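Local coordinates for protein angiotensin-converting enzyme (Anopheles gambiae, PDB 6S1Y) that probably cleaves peptides as a zinc-dependent metallopeptidase of the angiotensin-converting enzyme family, and binds gamma-polyglutamic acid in its active-site pocket, at residues 170-175 with 450-455; 189-194 with 444-449; 93-98 with 179-184. One frame throughout, in Å; residues are numbered along the deposited sequence.

Overall arrangement
The centres of all three contacts lie about 20 to 25 Å from the centre of the chain, on the same side of it, in a largely helical metallopeptidase fold. Helix 168-184 carries interaction 1 near its start and interaction 3 near its end; helix 190-196, next in the chain, carries interaction 2 against the end of helix 431-447, just before the turn used in interaction 1. Interactions 1 and 2 are mostly buried, and each has an edge-to-face aromatic pair; the first adds a direct tyrosine-to-amide hydrogen bond, the second bridging waters. Interaction 3, only partly buried, has neither and rests on alanine and leucine packing. Y174, on segment 170-175, touches F446 of interaction 2 and Y95 of interaction 3.

Interaction 1: 170-175 with 450-455; sequences SFQKYV and IKPREY
Y455 meets helix 168-184 through two parts of its side chain, the hydroxyl against Q172 and the CE2 corner of the ring against F171. In Q172, with CG anti to the backbone N, the chain bends at chi2, and the amide end comes nearer to Y455 than the start of the side chain does. The side chains of Q172 and Y455 cross at about a right angle, yet amide and phenol ring are nearly parallel, 13° apart, with the amide a little off the ring plane. Y455 OH donates to Q172 OE1 at 2.8 Å, with a C=O...O angle of 126° and the donor a little out of the carbonyl plane. The same oxygen also sits at the ring edge, 3.3 Å from Y455 CE2.

F171 is turned the other way: its ring stands at 87° to that of Y455 and points an edge toward the tyrosine face in an offset edge-to-face pair, centroids 5.8 Å apart. Closest are F171 CE2 and Y455 CE2, at 4.0 Å. P452 lies over a face of the tyrosine ring, with its CA 3.4 Å above the ring centre, while P452 CG comes within 3.8 Å of Q172 OE1.

The contact ties helix 168-184 to the turn between helices 431-447 and 455-467, with Y455 opening the latter. Since E176 takes the Q172 NE2 end, both ends of the amide are engaged, which fixes its flip and leaves OE1 as acceptor for the buried tyrosine's hydroxyl.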
loop_
_atom_site.group_PDB
_atom_site.type_symbol
_atom_site.label_atom_id
_atom_site.label_comp_id
_atom_site.label_asym_id
_atom_site.label_seq_id
_atom_site.Cartn_x
_atom_site.Cartn_y
_atom_site.Cartn_z
ATOM N N SER A 170 -8.800 6.012 -21.750
ATOM C CA SER A 170 -9.407 5.058 -20.829
ATOM C C SER A 170 -9.548 5.660 -19.440
ATOM O O SER A 170 -10.575 5.481 -18.778
ATOM C CB SER A 170 -8.587 3.768 -20.756
ATOM O OG SER A 170 -8.389 3.219 -22.055
ATOM N N PHE A 171 -8.520 6.376 -18.974
ATOM C CA PHE A 171 -8.633 7.057 -17.689
ATOM C C PHE A 171 -9.798 8.037 -17.680
ATOM O O PHE A 171 -10.559 8.095 -16.707
ATOM C CB PHE A 171 -7.335 7.789 -17.352
ATOM C CG PHE A 171 -7.366 8.505 -16.033
ATOM C CD1 PHE A 171 -7.000 7.856 -14.869
ATOM C CD2 PHE A 171 -7.759 9.828 -15.958
ATOM C CE1 PHE A 171 -7.018 8.528 -13.633
ATOM C CE2 PHE A 171 -7.791 10.494 -14.755
ATOM C CZ PHE A 171 -7.408 9.849 -13.585
ATOM N N GLN A 172 -9.951 8.829 -18.740
ATOM C CA GLN A 172 -11.022 9.827 -18.742
ATOM C C GLN A 172 -12.385 9.154 -18.673
ATOM O O GLN A 172 -13.291 9.626 -17.975
ATOM C CB GLN A 172 -10.918 10.708 -19.981
ATOM C CG GLN A 172 -11.935 11.839 -20.014
ATOM C CD GLN A 172 -11.795 12.755 -18.825
ATOM O OE1 GLN A 172 -10.678 13.130 -18.438
ATOM N NE2 GLN A 172 -12.916 13.111 -18.223
ATOM N N LYS A 173 -12.542 8.033 -19.387
ATOM C CA LYS A 173 -13.784 7.273 -19.330
ATOM C C LYS A 173 -14.009 6.704 -17.939
ATOM O O LYS A 173 -15.129 6.728 -17.418
ATOM C CB LYS A 173 -13.744 6.153 -20.369
ATOM C CG LYS A 173 -14.916 5.177 -20.273
ATOM C CD LYS A 173 -16.252 5.860 -20.550
ATOM C CE LYS A 173 -16.370 6.291 -22.009
ATOM N NZ LYS A 173 -17.629 7.055 -22.247
ATOM N N TYR A 174 -12.953 6.188 -17.317
ATOM C CA TYR A 174 -13.074 5.664 -15.965
ATOM C C TYR A 174 -13.527 6.739 -14.999
ATOM O O TYR A 174 -14.358 6.490 -14.116
ATOM C CB TYR A 174 -11.725 5.090 -15.537
ATOM C CG TYR A 174 -11.378 5.172 -14.068
ATOM C CD1 TYR A 174 -12.078 4.439 -13.112
ATOM C CD2 TYR A 174 -10.299 5.929 -13.648
ATOM C CE1 TYR A 174 -11.725 4.495 -11.775
ATOM C CE2 TYR A 174 -9.931 5.981 -12.315
ATOM C CZ TYR A 174 -10.634 5.261 -11.379
ATOM O OH TYR A 174 -10.233 5.331 -10.051
ATOM N N VAL A 175 -12.987 7.945 -15.139
ATOM C CA VAL A 175 -13.392 9.012 -14.235
ATOM C C VAL A 175 -14.872 9.317 -14.399
ATOM O O VAL A 175 -15.592 9.516 -13.408
ATOM C CB VAL A 175 -12.524 10.256 -14.459
ATOM C CG1 VAL A 175 -13.216 11.484 -13.906
ATOM C CG2 VAL A 175 -11.170 10.040 -13.799
ATOM N N ILE A 450 -9.787 19.517 -10.387
ATOM C CA ILE A 450 -8.664 19.359 -11.307
ATOM C C ILE A 450 -9.230 18.933 -12.655
ATOM O O ILE A 450 -9.796 17.841 -12.777
ATOM C CB ILE A 450 -7.641 18.329 -10.803
ATOM C CG1 ILE A 450 -7.013 18.767 -9.482
ATOM C CG2 ILE A 450 -6.545 18.106 -11.834
ATOM C CD1 ILE A 450 -6.121 17.664 -8.822
ATOM N N LYS A 451 -9.073 19.783 -13.664
ATOM C CA LYS A 451 -9.763 19.540 -14.924
ATOM C C LYS A 451 -8.845 18.832 -15.901
ATOM O O LYS A 451 -7.627 18.849 -15.741
ATOM C CB LYS A 451 -10.257 20.855 -15.543
ATOM C CG LYS A 451 -11.025 21.792 -14.585
ATOM C CD LYS A 451 -12.526 21.521 -14.525
ATOM C CE LYS A 451 -13.284 22.749 -13.958
ATOM N NZ LYS A 451 -12.671 23.261 -12.681
ATOM N N PRO A 452 -9.406 18.209 -16.942
ATOM C CA PRO A 452 -8.577 17.410 -17.859
ATOM C C PRO A 452 -7.420 18.155 -18.511
ATOM O O PRO A 452 -6.383 17.541 -18.799
ATOM C CB PRO A 452 -9.598 16.939 -18.915
ATOM C CG PRO A 452 -10.928 16.896 -18.176
ATOM C CD PRO A 452 -10.857 18.058 -17.209
ATOM N N ARG A 453 -7.544 19.444 -18.784
ATOM C CA ARG A 453 -6.457 20.112 -19.491
ATOM C C ARG A 453 -5.322 20.518 -18.559
ATOM O O ARG A 453 -4.313 21.036 -19.034
ATOM C CB ARG A 453 -6.995 21.332 -20.247
ATOM C CG ARG A 453 -7.570 22.387 -19.341
ATOM C CD ARG A 453 -8.416 23.413 -20.099
ATOM N NE ARG A 453 -9.474 23.944 -19.238
ATOM C CZ ARG A 453 -9.264 24.746 -18.196
ATOM N NH1 ARG A 453 -8.030 25.122 -17.872
ATOM N NH2 ARG A 453 -10.295 25.165 -17.470
ATOM N N GLU A 454 -5.460 20.291 -17.253
ATOM C CA GLU A 454 -4.381 20.513 -16.297
ATOM C C GLU A 454 -4.039 19.236 -15.525
ATOM O O GLU A 454 -3.442 19.299 -14.449
ATOM C CB GLU A 454 -4.759 21.645 -15.330
ATOM C CG GLU A 454 -6.235 21.683 -14.989
ATOM C CD GLU A 454 -6.574 22.535 -13.774
ATOM O OE1 GLU A 454 -7.524 22.144 -13.049
ATOM O OE2 GLU A 454 -5.916 23.577 -13.546
ATOM N N TYR A 455 -4.384 18.069 -16.065
ATOM C CA TYR A 455 -4.196 16.817 -15.330
ATOM C C TYR A 455 -2.736 16.608 -14.931
ATOM O O TYR A 455 -2.438 16.233 -13.790
ATOM C CB TYR A 455 -4.665 15.635 -16.179
ATOM C CG TYR A 455 -6.125 15.243 -16.061
ATOM C CD1 TYR A 455 -6.965 15.802 -15.120
ATOM C CD2 TYR A 455 -6.641 14.273 -16.895
ATOM C CE1 TYR A 455 -8.292 15.409 -15.038
ATOM C CE2 TYR A 455 -7.950 13.872 -16.815
ATOM C CZ TYR A 455 -8.764 14.424 -15.897
ATOM O OH TYR A 455 -10.058 13.978 -15.874
#

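Interaction 2: 189-194 with 444-449; sequences SGAAVW and GVFRGD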
loop_
_atom_site.group_PDB
_atom_site.type_symbol
_atom_site.label_atom_id
_atom_site.label_comp_id
_atom_site.label_asym_id
_atom_site.label_seq_id
_atom_site.Cartn_x
_atom_site.Cartn_y
_atom_site.Cartn_z
ATOM N N SER A 189 -19.467 12.604 -5.286
ATOM C CA SER A 189 -18.356 12.308 -6.179
ATOM C C SER A 189 -17.686 11.008 -5.753
ATOM O O SER A 189 -17.873 10.525 -4.633
ATOM C CB SER A 189 -17.309 13.431 -6.173
ATOM O OG SER A 189 -16.558 13.386 -4.952
ATOM N N GLY A 190 -16.831 10.493 -6.645
ATOM C CA GLY A 190 -16.028 9.329 -6.312
ATOM C C GLY A 190 -15.185 9.506 -5.061
ATOM O O GLY A 190 -14.878 8.527 -4.373
ATOM N N ALA A 191 -14.811 10.743 -4.739
ATOM C CA ALA A 191 -13.999 10.976 -3.549
ATOM C C ALA A 191 -14.800 10.756 -2.272
ATOM O O ALA A 191 -14.260 10.262 -1.270
ATOM C CB ALA A 191 -13.432 12.390 -3.559
ATOM N N ALA A 192 -16.078 11.155 -2.274
ATOM C CA ALA A 192 -16.931 10.903 -1.119
ATOM C C ALA A 192 -17.115 9.411 -0.926
ATOM O O ALA A 192 -17.157 8.921 0.201
ATOM C CB ALA A 192 -18.294 11.600 -1.293
ATOM N N VAL A 193 -17.211 8.668 -2.022
ATOM C CA VAL A 193 -17.338 7.219 -1.916
ATOM C C VAL A 193 -16.144 6.634 -1.175
ATOM O O VAL A 193 -16.301 5.863 -0.218
ATOM C CB VAL A 193 -17.486 6.584 -3.309
ATOM C CG1 VAL A 193 -17.365 5.049 -3.205
ATOM C CG2 VAL A 193 -18.802 6.999 -3.935
ATOM N N TRP A 194 -14.927 6.976 -1.626
ATOM C CA TRP A 194 -13.719 6.454 -0.990
ATOM C C TRP A 194 -13.650 6.887 0.465
ATOM O O TRP A 194 -13.399 6.076 1.359
ATOM C CB TRP A 194 -12.469 6.917 -1.746
ATOM C CG TRP A 194 -12.147 6.142 -3.008
ATOM C CD1 TRP A 194 -12.836 5.079 -3.523
ATOM C CD2 TRP A 194 -11.063 6.392 -3.917
ATOM N NE1 TRP A 194 -12.236 4.640 -4.677
ATOM C CE2 TRP A 194 -11.148 5.429 -4.946
ATOM C CE3 TRP A 194 -10.020 7.324 -3.952
ATOM C CZ2 TRP A 194 -10.238 5.379 -6.000
ATOM C CZ3 TRP A 194 -9.119 7.281 -5.015
ATOM C CH2 TRP A 194 -9.239 6.319 -6.023
ATOM N N GLY A 444 -9.331 15.338 -6.279
ATOM C CA GLY A 444 -9.500 16.557 -7.036
ATOM C C GLY A 444 -10.027 16.312 -8.432
ATOM O O GLY A 444 -10.853 17.081 -8.932
ATOM N N VAL A 445 -9.547 15.255 -9.090
ATOM C CA VAL A 445 -10.102 14.885 -10.390
ATOM C C VAL A 445 -11.560 14.487 -10.236
ATOM O O VAL A 445 -12.432 14.943 -10.985
ATOM C CB VAL A 445 -9.275 13.752 -11.027
ATOM C CG1 VAL A 445 -9.968 13.204 -12.286
ATOM C CG2 VAL A 445 -7.867 14.240 -11.365
ATOM N N PHE A 446 -11.848 13.653 -9.236
ATOM C CA PHE A 446 -13.205 13.158 -9.024
ATOM C C PHE A 446 -14.172 14.298 -8.744
ATOM O O PHE A 446 -15.314 14.276 -9.205
ATOM C CB PHE A 446 -13.227 12.176 -7.853
ATOM C CG PHE A 446 -12.528 10.868 -8.117
ATOM C CD1 PHE A 446 -12.286 10.424 -9.400
ATOM C CD2 PHE A 446 -12.133 10.069 -7.059
ATOM C CE1 PHE A 446 -11.665 9.213 -9.626
ATOM C CE2 PHE A 446 -11.507 8.850 -7.280
ATOM C CZ PHE A 446 -11.275 8.420 -8.558
ATOM N N ARG A 447 -13.735 15.289 -7.953
ATOM C CA ARG A 447 -14.598 16.393 -7.557
ATOM C C ARG A 447 -14.701 17.485 -8.612
ATOM O O ARG A 447 -15.527 18.382 -8.450
ATOM C CB ARG A 447 -14.101 17.030 -6.263
ATOM C CG ARG A 447 -14.316 16.183 -5.030
ATOM C CD ARG A 447 -13.406 16.661 -3.918
ATOM N NE ARG A 447 -13.692 16.015 -2.639
ATOM C CZ ARG A 447 -12.862 16.021 -1.604
ATOM N NH1 ARG A 447 -11.676 16.622 -1.704
ATOM N NH2 ARG A 447 -13.205 15.410 -0.467
ATOM N N GLY A 448 -13.889 17.438 -9.668
ATOM C CA GLY A 448 -13.868 18.481 -10.674
ATOM C C GLY A 448 -12.916 19.631 -10.399
ATOM O O GLY A 448 -12.753 20.491 -11.268
ATOM N N ASP A 449 -12.298 19.682 -9.212
ATOM C CA ASP A 449 -11.324 20.721 -8.905
ATOM C C ASP A 449 -10.125 20.685 -9.842
ATOM O O ASP A 449 -9.464 21.708 -10.027
ATOM C CB ASP A 449 -10.802 20.573 -7.477
ATOM C CG ASP A 449 -11.903 20.502 -6.455
ATOM O OD1 ASP A 449 -12.959 21.149 -6.655
ATOM O OD2 ASP A 449 -11.708 19.799 -5.438
HETATM O O HOH W 1 -17.053 15.263 -3.074
HETATM O O HOH W 2 -16.517 11.922 -9.309
#
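F446 and W194 form an edge-to-face pair in which the phenylalanine supplies the edge. F446 CE2 stands 3.6 Å above the indole plane, offset toward the rim of the six-membered ring; the rings are inclined at 76° with centroids 5.0 Å apart. F446 CZ lies beside it, 3.9 Å from W194 CH2. The F446 ring also runs past the first turn of the other helix, where F446 CD2 is 3.6 Å from A191 N. G190 brings bare backbone against this ring, its C 3.7 Å from F446 CD2.

A second patch of packing involves R447, whose chain is extended from CG to NE. A191 CB lies over one face of the guanidinium, 3.7 Å from R447 NE, and S189 OG touches R447 CG. The tip of R447 goes on to a salt bridge with E204.

These contacts join the start of helix 190-196 to the end of helix 431-447 in the helical scaffold of the ACE fold. S189 is the N-cap of helix 190-196, its OG accepting a weak bond from A191 N; after helix 431-447 the chain leaves helical angles at G448, with positive phi.

No direct hydrogen bond crosses the contact, but two waters do the bridging. One accepts from G190 N and donates to F446 O at 2.6 Å, joining the two backbones at this buried place. The other binds S189 OG at 2.7 Å and, weakly, R447 NE, reaching the guanidinium at its edge and in its plane.

Interaction 3: 93-98 with 179-184; sequences LGYAAL and RQAALR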
loop_
_atom_site.group_PDB
_atom_site.type_symbol
_atom_site.label_atom_id
_atom_site.label_comp_id
_atom_site.label_asym_id
_atom_site.label_seq_id
_atom_site.Cartn_x
_atom_site.Cartn_y
_atom_site.Cartn_z
ATOM N N LEU A 93 -23.947 -0.843 -3.123
ATOM C CA LEU A 93 -23.750 -1.359 -4.472
ATOM C C LEU A 93 -22.418 -0.947 -5.083
ATOM O O LEU A 93 -21.805 -1.738 -5.809
ATOM C CB LEU A 93 -24.876 -0.877 -5.392
ATOM C CG LEU A 93 -26.301 -1.339 -5.092
ATOM C CD1 LEU A 93 -27.246 -0.730 -6.105
ATOM C CD2 LEU A 93 -26.384 -2.841 -5.128
ATOM N N GLY A 94 -21.976 0.290 -4.827
ATOM C CA GLY A 94 -20.807 0.800 -5.521
ATOM C C GLY A 94 -21.038 0.803 -7.018
ATOM O O GLY A 94 -22.091 1.233 -7.517
ATOM N N TYR A 95 -20.050 0.291 -7.753
ATOM C CA TYR A 95 -20.127 0.298 -9.208
ATOM C C TYR A 95 -21.329 -0.489 -9.712
ATOM O O TYR A 95 -21.868 -0.191 -10.788
ATOM C CB TYR A 95 -18.847 -0.280 -9.812
ATOM C CG TYR A 95 -17.623 0.613 -9.678
ATOM C CD1 TYR A 95 -17.730 1.908 -9.191
ATOM C CD2 TYR A 95 -16.362 0.149 -10.042
ATOM C CE1 TYR A 95 -16.632 2.708 -9.067
ATOM C CE2 TYR A 95 -15.242 0.950 -9.925
ATOM C CZ TYR A 95 -15.383 2.233 -9.440
ATOM O OH TYR A 95 -14.274 3.055 -9.312
ATOM N N ALA A 96 -21.761 -1.500 -8.959
ATOM C CA ALA A 96 -22.892 -2.306 -9.395
ATOM C C ALA A 96 -24.164 -1.483 -9.525
ATOM O O ALA A 96 -25.130 -1.975 -10.096
ATOM C CB ALA A 96 -23.114 -3.479 -8.431
ATOM N N ALA A 97 -24.188 -0.241 -9.035
ATOM C CA ALA A 97 -25.365 0.598 -9.220
ATOM C C ALA A 97 -25.592 0.989 -10.671
ATOM O O ALA A 97 -26.674 1.483 -10.993
ATOM C CB ALA A 97 -25.263 1.865 -8.370
ATOM N N LEU A 98 -24.630 0.778 -11.547
ATOM C CA LEU A 98 -24.788 1.265 -12.910
ATOM C C LEU A 98 -25.578 0.272 -13.762
ATOM O O LEU A 98 -25.525 -0.937 -13.530
ATOM C CB LEU A 98 -23.427 1.498 -13.558
ATOM C CG LEU A 98 -22.512 2.577 -12.983
ATOM C CD1 LEU A 98 -21.076 2.268 -13.404
ATOM C CD2 LEU A 98 -22.913 3.977 -13.440
ATOM N N ARG A 179 -17.847 8.571 -11.587
ATOM C CA ARG A 179 -18.721 9.628 -11.097
ATOM C C ARG A 179 -20.187 9.227 -11.200
ATOM O O ARG A 179 -20.950 9.393 -10.242
ATOM C CB ARG A 179 -18.464 10.914 -11.874
ATOM C CG ARG A 179 -19.138 12.112 -11.275
ATOM C CD ARG A 179 -18.833 13.366 -12.064
ATOM N NE ARG A 179 -19.718 14.437 -11.627
ATOM C CZ ARG A 179 -20.877 14.740 -12.211
ATOM N NH1 ARG A 179 -21.296 14.066 -13.281
ATOM N NH2 ARG A 179 -21.617 15.732 -11.727
ATOM N N GLN A 180 -20.600 8.693 -12.353
ATOM C CA GLN A 180 -21.986 8.248 -12.505
ATOM C C GLN A 180 -22.371 7.259 -11.416
ATOM O O GLN A 180 -23.502 7.279 -10.918
ATOM C CB GLN A 180 -22.195 7.622 -13.883
ATOM C CG GLN A 180 -22.313 8.633 -14.998
ATOM C CD GLN A 180 -23.446 9.617 -14.736
ATOM O OE1 GLN A 180 -23.238 10.827 -14.739
ATOM N NE2 GLN A 180 -24.647 9.090 -14.477
ATOM N N ALA A 181 -21.443 6.384 -11.025
ATOM C CA ALA A 181 -21.779 5.395 -10.007
ATOM C C ALA A 181 -21.927 6.042 -8.639
ATOM O O ALA A 181 -22.766 5.624 -7.833
ATOM C CB ALA A 181 -20.718 4.302 -9.975
ATOM N N ALA A 182 -21.116 7.058 -8.351
ATOM C CA ALA A 182 -21.233 7.753 -7.076
ATOM C C ALA A 182 -22.558 8.500 -6.979
ATOM O O ALA A 182 -23.213 8.483 -5.926
ATOM C CB ALA A 182 -20.062 8.723 -6.905
ATOM N N LEU A 183 -22.950 9.178 -8.061
ATOM C CA LEU A 183 -24.233 9.879 -8.097
ATOM C C LEU A 183 -25.402 8.907 -7.915
ATOM O O LEU A 183 -26.314 9.160 -7.120
ATOM C CB LEU A 183 -24.370 10.639 -9.417
ATOM C CG LEU A 183 -23.354 11.762 -9.638
ATOM C CD1 LEU A 183 -23.610 12.499 -10.934
ATOM C CD2 LEU A 183 -23.407 12.727 -8.480
ATOM N N ARG A 184 -25.375 7.774 -8.630
ATOM C CA ARG A 184 -26.416 6.770 -8.477
ATOM C C ARG A 184 -26.452 6.162 -7.078
ATOM O O ARG A 184 -27.432 5.487 -6.742
ATOM C CB ARG A 184 -26.236 5.656 -9.517
ATOM C CG ARG A 184 -26.536 6.081 -10.936
ATOM C CD ARG A 184 -26.474 4.916 -11.907
ATOM N NE ARG A 184 -27.521 5.028 -12.927
ATOM C CZ ARG A 184 -27.336 5.512 -14.152
ATOM N NH1 ARG A 184 -26.131 5.944 -14.553
ATOM N NH2 ARG A 184 -28.365 5.563 -14.988
#
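L98 packs against A181 and Q180, closing the short 3-10 turn between helices 81-90 and 100-119 onto the last part of helix 168-184, in the mainly helical ACE fold. Its side chain can be followed outward. CB springs from the backbone neither toward nor away from the helix; CG, anti to the carbonyl carbon (chi1 -65°), is the first atom to arrive, with L98 CG 3.9 Å from A181 CB. There the chain forks. L98 CD1 keeps to the same methyl, at 4.0 Å, whereas L98 CD2 reaches further across the helix surface, 3.7 Å from both A181 N and Q180 CB. The side chains of L98 and Q180 cross at about a right angle. On another side CD2 also meets R184, near its CD and NH1.

A181 CB is therefore the shared point of contact for the turn. This methyl is met by L98 and by the ring of Y95, with Y95 CD1 3.9 Å away. The backbone of Y95 lies closest to that of A181, yet its CB bond points away from the helix, and only the ring comes back toward it. The Y95 hydroxyl is held beyond the contact by D491 and N178.

One helical turn on from A181, R184 extends the packing to the more exposed margin of the contact. R184 CB faces A97 CB at 4.1 Å, and further along the chain R184 CD comes within 3.6 Å of the carbonyl oxygen A97 O.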